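PDB 5NYW: peptidase from Yersinia bercovieri, which is of unknown function but, as an ancestral beta-subunit (Anbu) of the proteasome and HslV family, is probably a self-assembling N-terminal nucleophile hydrolase. Local coordinates for residues E41-T55 with D109-K121. Residues are numbered along the deposited sequence; the frame is centred on the assembly and turned at random.
Unlike the reference sequence in segment 109-121: C112 (reference Gly).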
loop_
_atom_site.group_PDB
_atom_site.type_symbol
_atom_site.label_atom_id
_atom_site.label_comp_id
_atom_site.label_asym_id
_atom_site.label_seq_id
_atom_site.Cartn_x
_atom_site.Cartn_y
_atom_site.Cartn_z
ATOM N N GLU L 41 5.948 -37.105 34.781
ATOM C CA GLU L 41 5.113 -35.949 34.478
ATOM C C GLU L 41 4.756 -35.725 33.015
ATOM O O GLU L 41 3.628 -35.349 32.699
ATOM C CB GLU L 41 5.792 -34.689 35.005
ATOM C CG GLU L 41 4.878 -33.480 35.012
ATOM C CD GLU L 41 5.000 -32.654 33.744
ATOM O OE1 GLU L 41 6.105 -32.641 33.164
ATOM O OE2 GLU L 41 4.008 -32.010 33.338
ATOM N N ARG L 42 5.713 -35.944 32.123
ATOM C CA ARG L 42 5.490 -35.622 30.721
ATOM C C ARG L 42 6.385 -36.369 29.749
ATOM O O ARG L 42 7.553 -36.610 30.032
ATOM C CB ARG L 42 5.676 -34.109 30.600
ATOM C CG ARG L 42 6.042 -33.482 29.294
ATOM C CD ARG L 42 6.509 -32.036 29.593
ATOM N NE ARG L 42 5.602 -31.430 30.570
ATOM C CZ ARG L 42 4.914 -30.303 30.391
ATOM N NH1 ARG L 42 5.051 -29.582 29.285
ATOM N NH2 ARG L 42 4.091 -29.887 31.336
ATOM N N THR L 43 5.806 -36.755 28.610
ATOM C CA THR L 43 6.539 -37.373 27.507
ATOM C C THR L 43 6.035 -36.892 26.144
ATOM O O THR L 43 4.903 -37.158 25.756
ATOM C CB THR L 43 6.464 -38.911 27.576
ATOM O OG1 THR L 43 7.096 -39.352 28.783
ATOM C CG2 THR L 43 7.198 -39.536 26.395
ATOM N N LEU L 44 6.876 -36.158 25.434
ATOM C CA LEU L 44 6.524 -35.617 24.127
ATOM C C LEU L 44 7.478 -36.126 23.043
ATOM O O LEU L 44 8.702 -36.112 23.226
ATOM C CB LEU L 44 6.542 -34.098 24.164
ATOM C CG LEU L 44 5.295 -33.358 24.641
ATOM C CD1 LEU L 44 4.907 -33.707 26.065
ATOM C CD2 LEU L 44 5.538 -31.860 24.502
ATOM N N VAL L 45 6.903 -36.582 21.932
ATOM C CA VAL L 45 7.650 -37.095 20.782
ATOM C C VAL L 45 7.451 -36.225 19.550
ATOM O O VAL L 45 6.313 -35.914 19.172
ATOM C CB VAL L 45 7.228 -38.541 20.431
ATOM C CG1 VAL L 45 7.975 -39.041 19.199
ATOM C CG2 VAL L 45 7.478 -39.459 21.608
ATOM N N VAL L 46 8.558 -35.845 18.919
ATOM C CA VAL L 46 8.505 -35.069 17.687
ATOM C C VAL L 46 9.142 -35.832 16.531
ATOM O O VAL L 46 10.293 -36.266 16.635
ATOM C CB VAL L 46 9.230 -33.723 17.845
ATOM C CG1 VAL L 46 9.220 -32.971 16.529
ATOM C CG2 VAL L 46 8.581 -32.885 18.948
ATOM N N GLN L 47 8.418 -35.995 15.428
ATOM C CA GLN L 47 8.991 -36.685 14.274
ATOM C C GLN L 47 9.176 -35.755 13.081
ATOM O O GLN L 47 8.310 -34.924 12.800
ATOM C CB GLN L 47 8.111 -37.869 13.883
ATOM C CG GLN L 47 8.161 -39.025 14.872
ATOM C CD GLN L 47 7.038 -40.022 14.632
ATOM O OE1 GLN L 47 5.859 -39.694 14.791
ATOM N NE2 GLN L 47 7.396 -41.240 14.232
ATOM N N SER L 48 10.276 -35.931 12.350
ATOM C CA SER L 48 10.639 -34.979 11.309
ATOM C C SER L 48 10.635 -35.565 9.913
ATOM O O SER L 48 11.093 -36.698 9.678
ATOM C CB SER L 48 12.024 -34.375 11.568
ATOM O OG SER L 48 12.084 -33.734 12.817
ATOM N N ALA L 49 10.137 -34.733 9.001
ATOM C CA ALA L 49 10.150 -34.957 7.571
ATOM C C ALA L 49 10.282 -33.619 6.844
ATOM O O ALA L 49 9.977 -32.568 7.391
ATOM C CB ALA L 49 8.899 -35.654 7.144
ATOM N N GLY L 50 10.751 -33.665 5.610
ATOM C CA GLY L 50 10.916 -32.468 4.829
ATOM C C GLY L 50 12.333 -31.985 4.984
ATOM O O GLY L 50 13.214 -32.773 5.338
ATOM N N ASN L 51 12.530 -30.681 4.771
ATOM C CA ASN L 51 13.857 -30.081 4.768
ATOM C C ASN L 51 14.635 -30.316 6.078
ATOM O O ASN L 51 14.211 -29.899 7.162
ATOM C CB ASN L 51 13.743 -28.578 4.475
ATOM C CG ASN L 51 15.084 -27.933 4.219
ATOM O OD1 ASN L 51 15.905 -27.829 5.123
ATOM N ND2 ASN L 51 15.307 -27.467 2.993
ATOM N N LEU L 52 15.779 -30.987 5.962
ATOM C CA LEU L 52 16.587 -31.332 7.124
ATOM C C LEU L 52 17.078 -30.087 7.857
ATOM O O LEU L 52 17.107 -30.073 9.083
ATOM C CB LEU L 52 17.774 -32.210 6.718
ATOM C CG LEU L 52 18.702 -32.628 7.865
ATOM C CD1 LEU L 52 17.993 -33.498 8.873
ATOM C CD2 LEU L 52 19.935 -33.327 7.336
ATOM N N ALA L 53 17.471 -29.053 7.117
ATOM C CA ALA L 53 17.918 -27.791 7.733
ATOM C C ALA L 53 16.800 -27.165 8.588
ATOM O O ALA L 53 17.053 -26.640 9.682
ATOM C CB ALA L 53 18.396 -26.795 6.659
ATOM N N THR L 54 15.567 -27.233 8.084
ATOM C CA THR L 54 14.413 -26.700 8.797
ATOM C C THR L 54 14.080 -27.465 10.078
ATOM O O THR L 54 14.025 -26.871 11.146
ATOM C CB THR L 54 13.169 -26.701 7.911
ATOM O OG1 THR L 54 13.439 -25.969 6.717
ATOM C CG2 THR L 54 11.997 -26.068 8.647
ATOM N N THR L 55 13.886 -28.781 9.993
ATOM C CA THR L 55 13.485 -29.527 11.187
ATOM C C THR L 55 14.585 -29.556 12.254
ATOM O O THR L 55 14.284 -29.472 13.449
ATOM C CB THR L 55 13.040 -30.970 10.853
ATOM O OG1 THR L 55 14.139 -31.750 10.355
ATOM C CG2 THR L 55 11.893 -30.955 9.853
ATOM N N ASP L 109 10.894 -24.656 -0.584
ATOM C CA ASP L 109 12.209 -25.266 -0.518
ATOM C C ASP L 109 12.547 -25.547 0.933
ATOM O O ASP L 109 13.291 -26.467 1.233
ATOM C CB ASP L 109 13.262 -24.323 -1.113
ATOM C CG ASP L 109 13.003 -23.986 -2.577
ATOM O OD1 ASP L 109 12.329 -22.955 -2.819
ATOM O OD2 ASP L 109 13.473 -24.720 -3.478
ATOM N N PHE L 110 12.031 -24.708 1.828
ATOM C CA PHE L 110 12.327 -24.814 3.251
ATOM C C PHE L 110 11.213 -25.464 4.062
ATOM O O PHE L 110 11.191 -25.358 5.283
ATOM C CB PHE L 110 12.633 -23.429 3.801
ATOM C CG PHE L 110 13.684 -22.704 3.025
ATOM C CD1 PHE L 110 15.032 -22.876 3.324
ATOM C CD2 PHE L 110 13.329 -21.853 1.984
ATOM C CE1 PHE L 110 16.016 -22.214 2.595
ATOM C CE2 PHE L 110 14.296 -21.182 1.256
ATOM C CZ PHE L 110 15.646 -21.374 1.553
ATOM N N ASN L 111 10.266 -26.104 3.387
ATOM C CA ASN L 111 9.102 -26.668 4.072
ATOM C C ASN L 111 9.340 -27.980 4.822
ATOM O O ASN L 111 10.175 -28.815 4.437
ATOM C CB ASN L 111 7.943 -26.822 3.089
ATOM C CG ASN L 111 7.253 -25.494 2.804
ATOM O OD1 ASN L 111 7.644 -24.447 3.337
ATOM N ND2 ASN L 111 6.228 -25.527 1.966
ATOM N N CYS L 112 8.594 -28.130 5.911
ATOM C CA CYS L 112 8.609 -29.323 6.744
ATOM C C CYS L 112 7.228 -29.734 7.250
ATOM O O CYS L 112 6.297 -28.931 7.318
ATOM C CB CYS L 112 9.533 -29.080 7.941
ATOM S SG CYS L 112 8.904 -27.748 9.083
ATOM N N ASN L 113 7.102 -31.007 7.598
ATOM C CA ASN L 113 5.940 -31.502 8.310
ATOM C C ASN L 113 6.461 -32.178 9.561
ATOM O O ASN L 113 7.556 -32.763 9.544
ATOM C CB ASN L 113 5.107 -32.479 7.460
ATOM C CG ASN L 113 4.180 -31.774 6.485
ATOM O OD1 ASN L 113 3.000 -31.585 6.773
ATOM N ND2 ASN L 113 4.704 -31.392 5.325
ATOM N N LEU L 114 5.708 -32.048 10.648
ATOM C CA LEU L 114 6.076 -32.659 11.912
ATOM C C LEU L 114 4.928 -33.449 12.506
ATOM O O LEU L 114 3.763 -33.133 12.257
ATOM C CB LEU L 114 6.534 -31.598 12.917
ATOM C CG LEU L 114 7.676 -30.696 12.465
ATOM C CD1 LEU L 114 7.946 -29.681 13.523
ATOM C CD2 LEU L 114 8.891 -31.536 12.255
ATOM N N LEU L 115 5.268 -34.477 13.285
ATOM C CA LEU L 115 4.293 -35.148 14.139
ATOM C C LEU L 115 4.676 -34.908 15.605
ATOM O O LEU L 115 5.861 -34.915 15.975
ATOM C CB LEU L 115 4.205 -36.645 13.829
ATOM C CG LEU L 115 3.692 -37.005 12.428
ATOM C CD1 LEU L 115 3.481 -38.485 12.298
ATOM C CD2 LEU L 115 2.424 -36.252 12.068
ATOM N N LEU L 116 3.659 -34.638 16.413
ATOM C CA LEU L 116 3.806 -34.390 17.838
ATOM C C LEU L 116 2.835 -35.242 18.599
ATOM O O LEU L 116 1.636 -35.128 18.398
ATOM C CB LEU L 116 3.551 -32.926 18.160
ATOM C CG LEU L 116 3.375 -32.550 19.632
ATOM C CD1 LEU L 116 4.685 -32.681 20.414
ATOM C CD2 LEU L 116 2.804 -31.142 19.720
ATOM N N GLY L 117 3.338 -36.116 19.458
ATOM C CA GLY L 117 2.451 -37.003 20.179
ATOM C C GLY L 117 2.934 -37.255 21.580
ATOM O O GLY L 117 4.124 -37.157 21.864
ATOM N N GLY L 118 2.017 -37.597 22.468
ATOM C CA GLY L 118 2.427 -37.929 23.813
ATOM C C GLY L 118 1.401 -37.621 24.868
ATOM O O GLY L 118 0.188 -37.549 24.592
ATOM N N GLN L 119 1.898 -37.409 26.084
ATOM C CA GLN L 119 1.012 -37.164 27.209
ATOM C C GLN L 119 1.670 -36.207 28.181
ATOM O O GLN L 119 2.856 -36.349 28.497
ATOM C CB GLN L 119 0.669 -38.477 27.912
ATOM C CG GLN L 119 -0.460 -38.379 28.904
ATOM C CD GLN L 119 -0.790 -39.719 29.538
ATOM O OE1 GLN L 119 0.031 -40.638 29.524
ATOM N NE2 GLN L 119 -2.010 -39.850 30.068
ATOM N N ILE L 120 0.895 -35.221 28.623
ATOM C CA ILE L 120 1.270 -34.351 29.739
ATOM C C ILE L 120 0.350 -34.692 30.906
ATOM O O ILE L 120 -0.870 -34.736 30.732
ATOM C CB ILE L 120 1.133 -32.880 29.366
ATOM C CG1 ILE L 120 2.142 -32.518 28.278
ATOM C CG2 ILE L 120 1.335 -32.006 30.583
ATOM C CD1 ILE L 120 1.935 -31.148 27.712
ATOM N N LYS L 121 0.915 -34.929 32.088
ATOM C CA LYS L 121 0.105 -35.439 33.197
ATOM C C LYS L 121 -1.097 -34.559 33.483
ATOM O O LYS L 121 -0.989 -33.343 33.559
ATOM C CB LYS L 121 0.938 -35.635 34.467
ATOM C CG LYS L 121 0.209 -36.497 35.506
ATOM C CD LYS L 121 1.072 -36.829 36.724
ATOM C CE LYS L 121 0.348 -37.791 37.673
ATOM N NZ LYS L 121 1.186 -38.220 38.839
#
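Strands 42-50 and 112-120 pair antiparallel through T43-Q119, V45-G117, Q47-L115 and A49-N113, each bonded in both directions. The T43 N to Q119 O bond is nearly straight, 174° at the hydrogen. The A49-N113 pair is the slackest: A49 N to N113 O and N113 N to A49 O are both 3.3 Å. Past the strand ends, K121 N donates to E41 O and N51 N to N111 O. G50 and G118 take backbone angles that leave no room for a side chain beside the preceding carbonyl oxygen.

Two side chains add polar bonds to the 109-111 segment. N51 ND2 gives a hydrogen bond to D109 O (2.9 Å). T54 OG1 donates to F110 O at 2.7 Å, from above the carbonyl plane. N51 is also the N-cap of helix 52-65, its OD1 accepting from T54 N.

The strands are the second and third of a five-stranded antiparallel sheet, one layer of the alpha-beta-beta-alpha sandwich of Ntn hydrolases. T43, V45, Q47, L115 and Q119 face the other sheet. There Q47 lays OE1 against L115 CB (3.6 Å), while its NE2 bonds S16 OG and V4 O.

On the other face, L44 CD1 packs on I120 CG1 at 3.7 Å. I120 lies alongside R42, with CD1 over one guanidinium face, near its rim. The R42 chain bends at chi3 (-43°), and NE and NH2 grip the two carboxylate oxygens of E41 side-on. R42 NH1 bonds L74 O and V77 O. Near the helix, T54 CG2 touches C112 SG at 3.5 Å, and T55 CG2 touches both C112 CB and L114 CD2.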